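Local structure of SusD-like carbohydrate binding protein BF1063 (3I4G) at residues A[178-184]-A[195-201]; A[28-32]-A[124-128]. The protein probably binds carbohydrate at the outer membrane of Bacteroides fragilis, as a member of the SusD family of glycan-capturing proteins. All blocks are in the same frame, centred on the assembly; numbering follows the deposited sequence. Where two conformers were deposited one is given.

Interaction 1: A[178-184]-A[195-201]; sequences AADLPRF and ACKQAAL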
# COMPACT_ATOMS: atom_id res chain seq x y z
N ALA A 178 20.16 -8.36 -0.94
CA ALA A 178 19.62 -9.63 -1.37
C ALA A 178 20.65 -10.74 -1.32
O ALA A 178 20.32 -11.85 -0.89
CB ALA A 178 19.04 -9.52 -2.78
N ALA A 179 21.88 -10.47 -1.77
CA ALA A 179 22.91 -11.49 -1.82
C ALA A 179 23.16 -12.14 -0.47
O ALA A 179 23.50 -13.31 -0.42
CB ALA A 179 24.20 -10.90 -2.33
N ASP A 180 23.01 -11.37 0.62
CA ASP A 180 23.35 -11.85 1.97
C ASP A 180 22.16 -12.06 2.89
O ASP A 180 22.35 -12.29 4.08
CB ASP A 180 24.35 -10.88 2.63
CG ASP A 180 25.76 -10.98 2.04
OD1 ASP A 180 26.10 -12.02 1.41
OD2 ASP A 180 26.54 -10.03 2.27
N LEU A 181 20.96 -12.03 2.34
CA LEU A 181 19.77 -12.36 3.12
C LEU A 181 19.37 -13.80 2.82
O LEU A 181 19.52 -14.25 1.66
CB LEU A 181 18.62 -11.43 2.77
CG LEU A 181 18.77 -9.97 3.22
CD1 LEU A 181 17.69 -9.08 2.60
CD2 LEU A 181 18.77 -9.86 4.75
N PRO A 182 18.83 -14.50 3.81
CA PRO A 182 18.36 -15.86 3.52
C PRO A 182 17.19 -15.86 2.56
O PRO A 182 16.35 -14.96 2.58
CB PRO A 182 17.94 -16.43 4.87
CG PRO A 182 18.16 -15.34 5.89
CD PRO A 182 18.61 -14.09 5.21
N ARG A 183 17.12 -16.91 1.76
CA ARG A 183 15.96 -17.10 0.89
C ARG A 183 14.75 -17.34 1.75
O ARG A 183 14.83 -17.84 2.86
CB ARG A 183 16.22 -18.25 -0.09
CG ARG A 183 16.28 -19.61 0.55
CD ARG A 183 16.80 -20.62 -0.43
NE ARG A 183 15.89 -20.77 -1.57
CZ ARG A 183 16.26 -21.20 -2.77
NH1 ARG A 183 17.53 -21.49 -3.05
NH2 ARG A 183 15.34 -21.36 -3.70
N PHE A 184 13.59 -17.03 1.18
CA PHE A 184 12.27 -17.17 1.82
C PHE A 184 12.08 -18.56 2.41
O PHE A 184 11.61 -18.71 3.57
CB PHE A 184 11.17 -16.89 0.77
CG PHE A 184 9.77 -16.99 1.31
CD1 PHE A 184 9.10 -18.21 1.32
CD2 PHE A 184 9.11 -15.87 1.83
CE1 PHE A 184 7.81 -18.32 1.79
CE2 PHE A 184 7.80 -16.00 2.31
CZ PHE A 184 7.17 -17.25 2.30
N ALA A 195 13.41 -9.71 6.93
CA ALA A 195 13.62 -9.56 5.48
C ALA A 195 14.35 -10.73 4.84
O ALA A 195 15.39 -11.13 5.31
CB ALA A 195 14.39 -8.26 5.17
N CYS A 196 13.77 -11.28 3.78
CA CYS A 196 14.42 -12.32 3.02
C CYS A 196 14.98 -11.81 1.69
O CYS A 196 14.71 -10.69 1.27
CB CYS A 196 13.46 -13.49 2.77
SG CYS A 196 12.12 -13.16 1.65
N LYS A 197 15.75 -12.65 1.02
CA LYS A 197 16.34 -12.35 -0.26
C LYS A 197 15.31 -11.80 -1.22
O LYS A 197 15.49 -10.78 -1.87
CB LYS A 197 16.97 -13.65 -0.81
CG LYS A 197 17.66 -13.51 -2.14
CD LYS A 197 18.30 -14.83 -2.61
CE LYS A 197 19.27 -15.47 -1.63
NZ LYS A 197 20.48 -14.61 -1.46
N GLN A 198 14.18 -12.50 -1.33
CA GLN A 198 13.10 -12.09 -2.23
C GLN A 198 12.49 -10.75 -1.87
O GLN A 198 11.99 -10.06 -2.78
CB GLN A 198 12.03 -13.18 -2.27
CG GLN A 198 12.46 -14.47 -2.98
CD GLN A 198 13.09 -15.51 -2.07
OE1 GLN A 198 13.65 -15.20 -0.98
NE2 GLN A 198 12.95 -16.79 -2.49
N ALA A 199 12.46 -10.36 -0.60
CA ALA A 199 11.98 -9.01 -0.23
C ALA A 199 12.90 -7.95 -0.82
O ALA A 199 12.43 -6.96 -1.41
CB ALA A 199 11.87 -8.87 1.31
N ALA A 200 14.21 -8.15 -0.68
CA ALA A 200 15.14 -7.20 -1.28
C ALA A 200 15.04 -7.18 -2.81
O ALA A 200 15.12 -6.12 -3.42
CB ALA A 200 16.59 -7.50 -0.78
N LEU A 201 14.89 -8.36 -3.44
CA LEU A 201 14.73 -8.39 -4.89
C LEU A 201 13.43 -7.70 -5.35
O LEU A 201 13.40 -7.12 -6.45
CB LEU A 201 14.76 -9.84 -5.44
CG LEU A 201 16.07 -10.59 -5.31
CD1 LEU A 201 15.88 -12.09 -5.60
CD2 LEU A 201 17.07 -9.96 -6.25
O HOH W 1 21.59 -16.14 0.71
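Lys197 reaches back over the C-terminal end of helix 163-180 and sets its ammonium group among main-chain carbonyls. Its chain starts extended, with CG opposite the backbone N (chi1 -179°), then bends at chi3 and chi4, which curls NZ round to Ala178 O at 2.8 Å. That oxygen also accepts from Leu181 N, the two donors arriving from opposite faces of the carbonyl plane. A weak bond of 3.3 Å joins NZ to Leu181 O, and a water bridges the same two atoms. A lysine suits this place because its long chain can fold back to the carbonyls, and its charge would probably offset the helix end's partial negative charge. Beside the lysine, the small Ala178 and Ala200 meet CB to CB at 3.8 Å, so the two backbones can come close. Leu181 drops its CD1 branch onto Cys196 O and Ala200 CB, while CD2 lies against Ala195 O. Lys197 N donates to Pro182 O at 2.9 Å, from well above the carbonyl plane. Gln198 bends at chi2, which brings OE1 to accept a hydrogen bond from Phe184 N at 2.8 Å; NE2 bonds to one carboxylate oxygen of Asp229, and the Arg183 guanidinium forms a salt bridge to the other. The sulfur of Cys196 lies at the edge of the Phe184 ring, 5.4 Å from the centroid, and also takes a weak capping bond from Ala199 N. Cys196 occupies the N-cap of helix 197-211, and the contact ties together two consecutive helices and their connecting loop in the TPR-like part of the SusD fold.

Interaction 2: A[28-32]-A[124-128]; sequences LTSLY and EARFL. With EDO (1,2-ethanediol), chain G.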
# COMPACT_ATOMS: atom_id res chain seq x y z
N LEU A 28 18.99 -4.26 15.97
CA LEU A 28 18.30 -4.58 14.73
C LEU A 28 16.77 -4.61 14.89
O LEU A 28 16.05 -4.15 14.03
CB LEU A 28 18.82 -5.91 14.17
CG LEU A 28 18.18 -6.39 12.87
CD1 LEU A 28 18.43 -5.36 11.75
CD2 LEU A 28 18.71 -7.77 12.50
N THR A 29 16.28 -5.10 16.02
CA THR A 29 14.84 -5.09 16.27
C THR A 29 14.31 -3.64 16.24
O THR A 29 13.23 -3.40 15.75
CB THR A 29 14.44 -5.76 17.61
OG1 THR A 29 14.83 -4.95 18.72
CG2 THR A 29 15.05 -7.16 17.71
N SER A 30 15.09 -2.69 16.75
CA SER A 30 14.69 -1.30 16.71
C SER A 30 14.71 -0.77 15.28
O SER A 30 13.83 0.00 14.92
CB SER A 30 15.59 -0.43 17.59
OG SER A 30 14.97 0.83 17.76
N LEU A 31 15.67 -1.20 14.46
CA LEU A 31 15.68 -0.79 13.05
C LEU A 31 14.38 -1.26 12.38
O LEU A 31 13.81 -0.53 11.58
CB LEU A 31 16.86 -1.33 12.26
CG LEU A 31 18.26 -0.92 12.76
CD1 LEU A 31 19.34 -1.44 11.83
CD2 LEU A 31 18.36 0.59 12.89
N TYR A 32 13.94 -2.49 12.62
CA TYR A 32 12.69 -2.93 12.02
C TYR A 32 11.51 -2.11 12.55
O TYR A 32 10.63 -1.70 11.77
CB TYR A 32 12.44 -4.42 12.27
CG TYR A 32 13.15 -5.37 11.32
CD1 TYR A 32 12.56 -5.66 10.11
CD2 TYR A 32 14.36 -5.98 11.63
CE1 TYR A 32 13.16 -6.51 9.22
CE2 TYR A 32 14.98 -6.84 10.74
CZ TYR A 32 14.37 -7.10 9.53
OH TYR A 32 14.93 -7.95 8.60
N GLU A 124 20.38 -6.87 6.48
CA GLU A 124 19.06 -6.41 6.95
C GLU A 124 19.06 -4.91 7.15
O GLU A 124 18.11 -4.24 6.74
CB GLU A 124 18.68 -7.14 8.22
CG GLU A 124 18.48 -8.62 7.99
CD GLU A 124 18.06 -9.34 9.22
OE1 GLU A 124 16.84 -9.38 9.51
OE2 GLU A 124 18.94 -9.87 9.91
N ALA A 125 20.09 -4.38 7.79
CA ALA A 125 20.19 -2.94 7.99
C ALA A 125 20.27 -2.20 6.67
O ALA A 125 19.65 -1.13 6.51
CB ALA A 125 21.39 -2.59 8.88
N ARG A 126 21.01 -2.74 5.71
CA ARG A 126 21.08 -2.09 4.39
C ARG A 126 19.74 -2.13 3.66
O ARG A 126 19.35 -1.17 3.02
CB ARG A 126 22.19 -2.71 3.53
CG ARG A 126 23.60 -2.42 4.09
CD ARG A 126 24.64 -3.15 3.29
NE ARG A 126 24.90 -2.50 2.03
CZ ARG A 126 25.81 -2.92 1.16
NH1 ARG A 126 26.48 -4.05 1.37
NH2 ARG A 126 26.04 -2.24 0.05
N PHE A 127 19.05 -3.26 3.76
CA PHE A 127 17.72 -3.36 3.16
C PHE A 127 16.80 -2.31 3.74
O PHE A 127 16.15 -1.57 3.03
CB PHE A 127 17.13 -4.75 3.39
CG PHE A 127 15.65 -4.84 3.10
CD1 PHE A 127 15.20 -4.92 1.79
CD2 PHE A 127 14.73 -4.83 4.13
CE1 PHE A 127 13.84 -5.00 1.52
CE2 PHE A 127 13.36 -4.91 3.84
CZ PHE A 127 12.93 -4.99 2.53
N LEU A 128 16.74 -2.25 5.07
CA LEU A 128 15.86 -1.31 5.75
C LEU A 128 16.21 0.14 5.40
O LEU A 128 15.32 0.93 5.10
CB LEU A 128 15.88 -1.53 7.26
CG LEU A 128 15.23 -2.83 7.71
CD1 LEU A 128 15.55 -3.10 9.18
CD2 LEU A 128 13.68 -2.84 7.47
C1 EDO G . 7.02 -0.25 10.68
O1 EDO G . 8.16 0.57 11.07
C2 EDO G . 7.25 -1.70 11.00
O2 EDO G . 8.39 -2.19 10.28
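Helices 28-32 and 124-128 run nearly parallel, their axes 10.3 Å apart at closest approach and inclined by 19°, a gap filled by Leu28, Leu31 and Tyr32 from one side and Glu124, Ala125 and Leu128 from the other. At the centre Leu128 directs CD1 squarely over the middle of the Tyr32 ring, 3.8 Å from the centroid and 6° off the ring normal, a CH-pi contact. The same methyl also touches Leu31 CB, while CD2 lies near the CD1-CE1 side of the ring. Tyrosine fits here because it offers both a flat face to the leucine and a hydroxyl beyond it: OH donates to Glu124 OE1 at 2.6 Å, on the oxygen's anti lone pair. OE1 lies at the ring's edge, in its plane, while the carboxylate plane is turned 61° from the ring. Glu124 OE1 also pairs with Arg194, a second partner that probably favours the charged carboxylate. Leu28 CD2 lies 3.3 Å from Glu124 OE2, which also has a long, weak ion pair with Arg120. Small Ala125 receives Leu31 CD1 on its CB at 3.8 Å. Tyr32 O accepts from the bound ethanediol, probably a crystallisation additive, and from Arg98. Helix 86-109 flanks both partners, with Phe105 packing against Leu31 and Ala125, while Phe127 faces helix 163-180 and meets Phe253 edge-to-face, just beyond strand 251-252.

In the fold
From the N terminus, helix 21-33 comes first, and interaction 2 brings it against helix 116-139, closing a long loop of 91 residues that includes helix 86-109. The chain then passes through helix 163-180, and interaction 1 closes a short loop of ten residues without helix or strand before helix 197-211. The two closures are therefore in series, neither enclosing nor crossing the other. In space they adjoin, with centres about 13 Å apart: Ala195 N probably hydrogen-bonds to Tyr32 OH, Leu181 packs on Glu124, and Ala195 rests on Phe127. Helix 116-139 thus joins the N-terminal helix to the pair of helices 163-180 and 197-211.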